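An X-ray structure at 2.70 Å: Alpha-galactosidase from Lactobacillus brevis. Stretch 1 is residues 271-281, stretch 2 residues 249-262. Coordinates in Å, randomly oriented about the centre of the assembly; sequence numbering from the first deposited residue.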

ATOM      1  N   ARG D 271       7.157  19.557  13.100  1.00 31.65           N
ATOM      2  CA  ARG D 271       6.571  20.749  13.675  1.00 30.70           C
ATOM      3  C   ARG D 271       5.108  20.900  13.248  1.00 30.89           C
ATOM      4  O   ARG D 271       4.810  21.078  12.065  1.00 29.70           O
ATOM      5  CB  ARG D 271       7.383  21.986  13.279  1.00 33.26           C
ATOM      6  CG  ARG D 271       6.975  23.272  14.006  1.00 32.48           C
ATOM      7  CD  ARG D 271       8.034  24.350  13.844  1.00 34.67           C
ATOM      8  NE  ARG D 271       9.098  24.211  14.827  1.00 37.46           N
ATOM      9  CZ  ARG D 271      10.248  24.880  14.793  1.00 40.32           C
ATOM     10  NH1 ARG D 271      10.495  25.731  13.810  1.00 37.71           N
ATOM     11  NH2 ARG D 271      11.160  24.681  15.736  1.00 38.14           N
ATOM     12  N   ILE D 272       4.200  20.824  14.220  1.00 28.64           N
ATOM     13  CA  ILE D 272       2.791  21.113  13.977  1.00 28.18           C
ATOM     14  C   ILE D 272       2.457  22.547  14.402  1.00 28.51           C
ATOM     15  O   ILE D 272       2.518  22.881  15.572  1.00 27.97           O
ATOM     16  CB  ILE D 272       1.841  20.118  14.720  1.00 29.51           C
ATOM     17  CG1 ILE D 272       2.116  18.664  14.324  1.00 29.85           C
ATOM     18  CG2 ILE D 272       0.388  20.426  14.409  1.00 27.70           C
ATOM     19  CD1 ILE D 272       3.475  18.126  14.721  1.00 29.66           C
ATOM     20  N   LEU D 273       2.093  23.382  13.433  1.00 30.41           N
ATOM     21  CA  LEU D 273       1.764  24.786  13.662  1.00 29.33           C
ATOM     22  C   LEU D 273       0.299  24.964  13.446  1.00 27.79           C
ATOM     23  O   LEU D 273      -0.201  24.487  12.455  1.00 29.98           O
ATOM     24  CB  LEU D 273       2.475  25.662  12.631  1.00 28.88           C
ATOM     25  CG  LEU D 273       3.959  25.948  12.820  1.00 29.16           C
ATOM     26  CD1 LEU D 273       4.451  26.925  11.781  1.00 29.23           C
ATOM     27  CD2 LEU D 273       4.150  26.504  14.206  1.00 32.96           C
ATOM     28  N   THR D 274      -0.396  25.648  14.349  1.00 28.96           N
ATOM     29  CA  THR D 274      -1.803  25.983  14.120  1.00 28.55           C
ATOM     30  C   THR D 274      -2.233  27.361  14.640  1.00 31.09           C
ATOM     31  O   THR D 274      -1.906  27.748  15.752  1.00 32.82           O
ATOM     32  CB  THR D 274      -2.767  24.898  14.651  1.00 29.82           C
ATOM     33  OG1 THR D 274      -2.474  24.610  16.016  1.00 32.62           O
ATOM     34  CG2 THR D 274      -2.641  23.606  13.832  1.00 31.59           C
ATOM     35  N   GLY D 275      -2.960  28.103  13.818  1.00 31.03           N
ATOM     36  CA  GLY D 275      -3.533  29.367  14.231  1.00 30.18           C
ATOM     37  C   GLY D 275      -4.008  30.162  13.026  1.00 34.24           C
ATOM     38  O   GLY D 275      -4.367  29.605  11.984  1.00 33.10           O
ATOM     39  N   ILE D 276      -4.018  31.481  13.176  1.00 34.59           N
ATOM     40  CA  ILE D 276      -4.374  32.376  12.093  1.00 32.76           C
ATOM     41  C   ILE D 276      -3.393  32.219  10.935  1.00 32.03           C
ATOM     42  O   ILE D 276      -2.183  32.225  11.120  1.00 31.54           O
ATOM     43  CB  ILE D 276      -4.355  33.827  12.574  1.00 32.33           C
ATOM     44  CG1 ILE D 276      -5.320  34.001  13.738  1.00 33.75           C
ATOM     45  CG2 ILE D 276      -4.703  34.771  11.442  1.00 32.55           C
ATOM     46  CD1 ILE D 276      -5.377  35.412  14.256  1.00 35.32           C
ATOM     47  N   ASN D 277      -3.929  32.072   9.738  1.00 30.58           N
ATOM     48  CA  ASN D 277      -3.117  31.947   8.548  1.00 31.96           C
ATOM     49  C   ASN D 277      -2.142  33.113   8.386  1.00 33.72           C
ATOM     50  O   ASN D 277      -2.567  34.243   8.167  1.00 35.45           O
ATOM     51  CB  ASN D 277      -4.051  31.876   7.342  1.00 33.23           C
ATOM     52  CG  ASN D 277      -3.331  31.533   6.067  1.00 35.56           C
ATOM     53  OD1 ASN D 277      -3.974  31.332   5.034  1.00 37.49           O
ATOM     54  ND2 ASN D 277      -1.995  31.448   6.123  1.00 33.12           N
ATOM     55  N   PRO D 278      -0.831  32.850   8.488  1.00 33.29           N
ATOM     56  CA  PRO D 278       0.177  33.897   8.304  1.00 33.97           C
ATOM     57  C   PRO D 278       0.019  34.664   6.996  1.00 36.70           C
ATOM     58  O   PRO D 278       0.442  35.811   6.932  1.00 38.53           O
ATOM     59  CB  PRO D 278       1.489  33.113   8.302  1.00 32.73           C
ATOM     60  CG  PRO D 278       1.221  32.003   9.174  1.00 33.89           C
ATOM     61  CD  PRO D 278      -0.215  31.594   8.927  1.00 31.32           C
ATOM     62  N   ASP D 279      -0.569  34.050   5.977  1.00 34.86           N
ATOM     63  CA  ASP D 279      -0.842  34.745   4.729  1.00 33.54           C
ATOM     64  C   ASP D 279      -2.086  35.631   4.801  1.00 36.58           C
ATOM     65  O   ASP D 279      -3.091  35.286   5.447  1.00 38.46           O
ATOM     66  CB  ASP D 279      -0.982  33.734   3.597  1.00 37.00           C
ATOM     67  CG  ASP D 279       0.364  33.250   3.087  1.00 43.95           C
ATOM     68  OD1 ASP D 279       1.202  34.115   2.735  1.00 47.63           O
ATOM     69  OD2 ASP D 279       0.583  32.016   3.031  1.00 44.16           O
ATOM     70  N   GLU D 280      -2.030  36.767   4.111  1.00 38.73           N
ATOM     71  CA  GLU D 280      -3.058  37.804   4.244  1.00 37.20           C
ATOM     72  C   GLU D 280      -3.286  38.170   5.700  1.00 35.91           C
ATOM     73  O   GLU D 280      -4.418  38.329   6.140  1.00 34.70           O
ATOM     74  CB  GLU D 280      -4.364  37.369   3.598  1.00 33.89           C
ATOM     75  CG  GLU D 280      -4.215  37.093   2.113  1.00 41.20           C
ATOM     76  CD  GLU D 280      -3.932  38.355   1.299  1.00 43.65           C
ATOM     77  OE1 GLU D 280      -4.910  39.077   0.983  1.00 44.39           O
ATOM     78  OE2 GLU D 280      -2.746  38.619   0.968  1.00 43.11           O
ATOM     79  N   PHE D 281      -2.196  38.273   6.451  1.00 34.37           N
ATOM     80  CA  PHE D 281      -2.272  38.719   7.830  1.00 36.62           C
ATOM     81  C   PHE D 281      -1.039  39.512   8.280  1.00 39.49           C
ATOM     82  O   PHE D 281       0.115  39.209   7.911  1.00 38.69           O
ATOM     83  CB  PHE D 281      -2.517  37.563   8.783  1.00 33.54           C
ATOM     84  CG  PHE D 281      -2.302  37.924  10.225  1.00 35.61           C
ATOM     85  CD1 PHE D 281      -3.347  38.403  10.995  1.00 36.84           C
ATOM     86  CD2 PHE D 281      -1.049  37.782  10.809  1.00 34.53           C
ATOM     87  CE1 PHE D 281      -3.145  38.738  12.327  1.00 37.14           C
ATOM     88  CE2 PHE D 281      -0.831  38.108  12.123  1.00 34.46           C
ATOM     89  CZ  PHE D 281      -1.874  38.585  12.893  1.00 36.29           C
TER
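Stretch 2, residues 249-262: GFNLVYSGNFLDAI

Stretch 2 enters on a strand already under way at Gly249, which carries Phe250, loops through Tyr254 to Asn257, and returns from Phe258 through Ile262 as a strand that continues onward, pairing with the strand that comes in through Arg271 at 177° between N-to-C directions, antiparallel, the axes 4.7 Å apart at closest. The ladder is carried by Leu273 N to Ala261 O (2.8 Å), Ala261 N to Leu273 O (2.9 Å), Leu259 N to Gly275 O (2.9 Å) and a weak bond from Gly275 N to Leu259 O (3.3 Å). Beyond the corner at Gly275, Asn277 N still bonds Asn257 O (3.1 Å). Between these rungs Thr274 CA approaches Leu259 O (3.3 Å); past the last of them Ile262 CA approaches Arg271 O (3.2 Å).

The register sorts the side chains. Ile272, Thr274, Asp260 and Ile262 share one face. Ile272 is m at chi1 and p at chi2; its CG1 meets Ile262 CD1 at 3.3 Å, while its CG2 lies over a face of the Phe250 ring, 3.5 Å from CE2. Phe250, with chi1 m, thus brings the earlier strand against this face. On this side too Leu252, both chi angles between wells, brings CD1 to 3.8 Å from Gly275 CA. Ile262 is m at chi1 but has chi2 at -136°, between wells, and its end comes nearer to stretch 1. Thr274 is p, setting CG2 3.1 Å from Asp260 OD1.

On the other face Leu273 CB and Ala261 CB are 4.3 Å apart, Leu273 being m, t. Leu259 (t, p) reaches past the corner, its CD2 3.6 Å from Pro278 CD.

At Ile276 and Phe258 the side chains diverge. Ile276, m then t, places CG1 over a face of the Tyr254 ring, 3.8 Å from CE2; Tyr254 is t and points toward stretch 1. Pro278 to Phe281 form a type II turn.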

ATOM      1  N   GLY D 249      -4.627  15.255  18.403  1.00 31.14           N
ATOM      2  CA  GLY D 249      -5.720  15.992  17.802  1.00 29.76           C
ATOM      3  C   GLY D 249      -5.490  17.468  17.987  1.00 29.84           C
ATOM      4  O   GLY D 249      -5.102  17.907  19.057  1.00 31.51           O
ATOM      5  N   PHE D 250      -5.725  18.242  16.942  1.00 30.00           N
ATOM      6  CA  PHE D 250      -5.510  19.676  17.016  1.00 28.84           C
ATOM      7  C   PHE D 250      -6.742  20.387  16.514  1.00 31.20           C
ATOM      8  O   PHE D 250      -7.197  20.127  15.402  1.00 32.41           O
ATOM      9  CB  PHE D 250      -4.324  20.080  16.132  1.00 29.81           C
ATOM     10  CG  PHE D 250      -3.061  19.341  16.437  1.00 29.12           C
ATOM     11  CD1 PHE D 250      -2.885  18.040  16.010  1.00 28.79           C
ATOM     12  CD2 PHE D 250      -2.049  19.945  17.142  1.00 28.89           C
ATOM     13  CE1 PHE D 250      -1.727  17.359  16.286  1.00 28.80           C
ATOM     14  CE2 PHE D 250      -0.880  19.259  17.424  1.00 30.75           C
ATOM     15  CZ  PHE D 250      -0.722  17.963  16.996  1.00 28.40           C
ATOM     16  N   ASN D 251      -7.294  21.284  17.318  1.00 29.57           N
ATOM     17  CA  ASN D 251      -8.339  22.159  16.802  1.00 29.24           C
ATOM     18  C   ASN D 251      -8.114  23.649  17.167  1.00 31.49           C
ATOM     19  O   ASN D 251      -7.102  24.008  17.763  1.00 33.19           O
ATOM     20  CB  ASN D 251      -9.732  21.646  17.179  1.00 27.30           C
ATOM     21  CG  ASN D 251     -10.809  22.072  16.175  1.00 29.81           C
ATOM     22  OD1 ASN D 251     -10.617  23.015  15.397  1.00 30.35           O
ATOM     23  ND2 ASN D 251     -11.953  21.384  16.197  1.00 28.76           N
ATOM     24  N   LEU D 252      -9.047  24.517  16.798  1.00 31.73           N
ATOM     25  CA  LEU D 252      -8.786  25.947  16.833  1.00 30.90           C
ATOM     26  C   LEU D 252     -10.062  26.723  17.094  1.00 31.04           C
ATOM     27  O   LEU D 252     -10.990  26.659  16.302  1.00 31.99           O
ATOM     28  CB  LEU D 252      -8.263  26.365  15.472  1.00 29.51           C
ATOM     29  CG  LEU D 252      -6.981  27.165  15.407  1.00 35.12           C
ATOM     30  CD1 LEU D 252      -7.139  28.295  14.360  1.00 33.90           C
ATOM     31  CD2 LEU D 252      -6.590  27.687  16.803  1.00 31.76           C
ATOM     32  N   VAL D 253     -10.134  27.472  18.187  1.00 31.11           N
ATOM     33  CA  VAL D 253     -11.338  28.270  18.377  1.00 31.13           C
ATOM     34  C   VAL D 253     -11.268  29.566  17.583  1.00 31.42           C
ATOM     35  O   VAL D 253     -10.994  30.605  18.138  1.00 31.20           O
ATOM     36  CB  VAL D 253     -11.580  28.602  19.823  1.00 30.65           C
ATOM     37  CG1 VAL D 253     -13.020  29.060  19.986  1.00 32.16           C
ATOM     38  CG2 VAL D 253     -11.283  27.397  20.677  1.00 29.44           C
ATOM     39  N   TYR D 254     -11.521  29.481  16.282  1.00 32.09           N
ATOM     40  CA  TYR D 254     -11.397  30.604  15.364  1.00 32.03           C
ATOM     41  C   TYR D 254     -12.266  30.295  14.159  1.00 33.90           C
ATOM     42  O   TYR D 254     -12.569  29.143  13.905  1.00 38.60           O
ATOM     43  CB  TYR D 254      -9.938  30.768  14.940  1.00 33.77           C
ATOM     44  CG  TYR D 254      -9.652  32.088  14.272  1.00 34.40           C
ATOM     45  CD1 TYR D 254      -9.940  33.285  14.918  1.00 32.85           C
ATOM     46  CD2 TYR D 254      -9.095  32.138  12.992  1.00 33.78           C
ATOM     47  CE1 TYR D 254      -9.687  34.492  14.307  1.00 35.98           C
ATOM     48  CE2 TYR D 254      -8.840  33.338  12.367  1.00 33.26           C
ATOM     49  CZ  TYR D 254      -9.135  34.515  13.030  1.00 38.21           C
ATOM     50  OH  TYR D 254      -8.897  35.721  12.415  1.00 39.11           O
ATOM     51  N   SER D 255     -12.694  31.301  13.418  1.00 34.19           N
ATOM     52  CA  SER D 255     -13.661  31.060  12.353  1.00 35.16           C
ATOM     53  C   SER D 255     -13.261  31.754  11.071  1.00 35.55           C
ATOM     54  O   SER D 255     -14.038  31.795  10.123  1.00 37.17           O
ATOM     55  CB  SER D 255     -15.054  31.554  12.763  1.00 36.49           C
ATOM     56  OG  SER D 255     -15.335  31.215  14.105  1.00 35.49           O
ATOM     57  N   GLY D 256     -12.061  32.319  11.061  1.00 33.76           N
ATOM     58  CA  GLY D 256     -11.569  33.058   9.918  1.00 32.68           C
ATOM     59  C   GLY D 256     -10.437  32.298   9.273  1.00 33.28           C
ATOM     60  O   GLY D 256     -10.427  31.065   9.302  1.00 32.03           O
ATOM     61  N   ASN D 257      -9.481  33.023   8.695  1.00 32.07           N
ATOM     62  CA  ASN D 257      -8.376  32.382   8.003  1.00 29.86           C
ATOM     63  C   ASN D 257      -7.522  31.546   8.929  1.00 31.66           C
ATOM     64  O   ASN D 257      -7.027  32.044   9.928  1.00 33.39           O
ATOM     65  CB  ASN D 257      -7.519  33.430   7.336  1.00 29.51           C
ATOM     66  CG  ASN D 257      -8.219  34.081   6.191  1.00 29.98           C
ATOM     67  OD1 ASN D 257      -9.248  33.599   5.741  1.00 30.49           O
ATOM     68  ND2 ASN D 257      -7.664  35.177   5.694  1.00 29.58           N
ATOM     69  N   PHE D 258      -7.346  30.268   8.615  1.00 31.34           N
ATOM     70  CA  PHE D 258      -6.484  29.445   9.455  1.00 31.26           C
ATOM     71  C   PHE D 258      -5.368  28.736   8.691  1.00 30.49           C
ATOM     72  O   PHE D 258      -5.420  28.604   7.467  1.00 30.58           O
ATOM     73  CB  PHE D 258      -7.309  28.430  10.238  1.00 29.26           C
ATOM     74  CG  PHE D 258      -7.750  27.261   9.426  1.00 31.00           C
ATOM     75  CD1 PHE D 258      -8.938  27.300   8.721  1.00 33.53           C
ATOM     76  CD2 PHE D 258      -6.985  26.119   9.364  1.00 29.08           C
ATOM     77  CE1 PHE D 258      -9.362  26.216   7.978  1.00 31.46           C
ATOM     78  CE2 PHE D 258      -7.408  25.039   8.624  1.00 30.69           C
ATOM     79  CZ  PHE D 258      -8.605  25.092   7.928  1.00 29.79           C
ATOM     80  N   LEU D 259      -4.360  28.286   9.437  1.00 30.69           N
ATOM     81  CA  LEU D 259      -3.319  27.386   8.919  1.00 30.17           C
ATOM     82  C   LEU D 259      -3.091  26.170   9.839  1.00 26.79           C
ATOM     83  O   LEU D 259      -2.964  26.301  11.040  1.00 25.86           O
ATOM     84  CB  LEU D 259      -2.004  28.144   8.699  1.00 28.86           C
ATOM     85  CG  LEU D 259      -0.756  27.302   8.441  1.00 27.22           C
ATOM     86  CD1 LEU D 259      -0.735  26.842   7.013  1.00 26.82           C
ATOM     87  CD2 LEU D 259       0.491  28.104   8.743  1.00 29.33           C
ATOM     88  N   ASP D 260      -3.071  24.988   9.247  1.00 27.25           N
ATOM     89  CA  ASP D 260      -2.703  23.753   9.927  1.00 28.08           C
ATOM     90  C   ASP D 260      -1.525  23.211   9.172  1.00 26.71           C
ATOM     91  O   ASP D 260      -1.669  22.763   8.043  1.00 27.35           O
ATOM     92  CB  ASP D 260      -3.827  22.734   9.839  1.00 26.51           C
ATOM     93  CG  ASP D 260      -4.868  22.921  10.908  1.00 31.09           C
ATOM     94  OD1 ASP D 260      -4.793  23.897  11.690  1.00 30.66           O
ATOM     95  OD2 ASP D 260      -5.778  22.073  10.970  1.00 32.14           O
ATOM     96  N   ALA D 261      -0.352  23.259   9.777  1.00 25.93           N
ATOM     97  CA  ALA D 261       0.851  22.982   9.023  1.00 26.59           C
ATOM     98  C   ALA D 261       1.739  22.014   9.753  1.00 29.05           C
ATOM     99  O   ALA D 261       1.971  22.138  10.956  1.00 30.31           O
ATOM    100  CB  ALA D 261       1.593  24.264   8.692  1.00 25.70           C
ATOM    101  N   ILE D 262       2.233  21.036   9.012  1.00 28.69           N
ATOM    102  CA  ILE D 262       3.115  20.033   9.565  1.00 28.18           C
ATOM    103  C   ILE D 262       4.336  19.903   8.692  1.00 30.59           C
ATOM    104  O   ILE D 262       4.231  19.580   7.507  1.00 31.15           O
ATOM    105  CB  ILE D 262       2.457  18.697   9.586  1.00 24.94           C
ATOM    106  CG1 ILE D 262       1.207  18.784  10.407  1.00 28.49           C
ATOM    107  CG2 ILE D 262       3.358  17.698  10.224  1.00 26.88           C
ATOM    108  CD1 ILE D 262       1.095  17.606  11.328  1.00 36.81           C
TER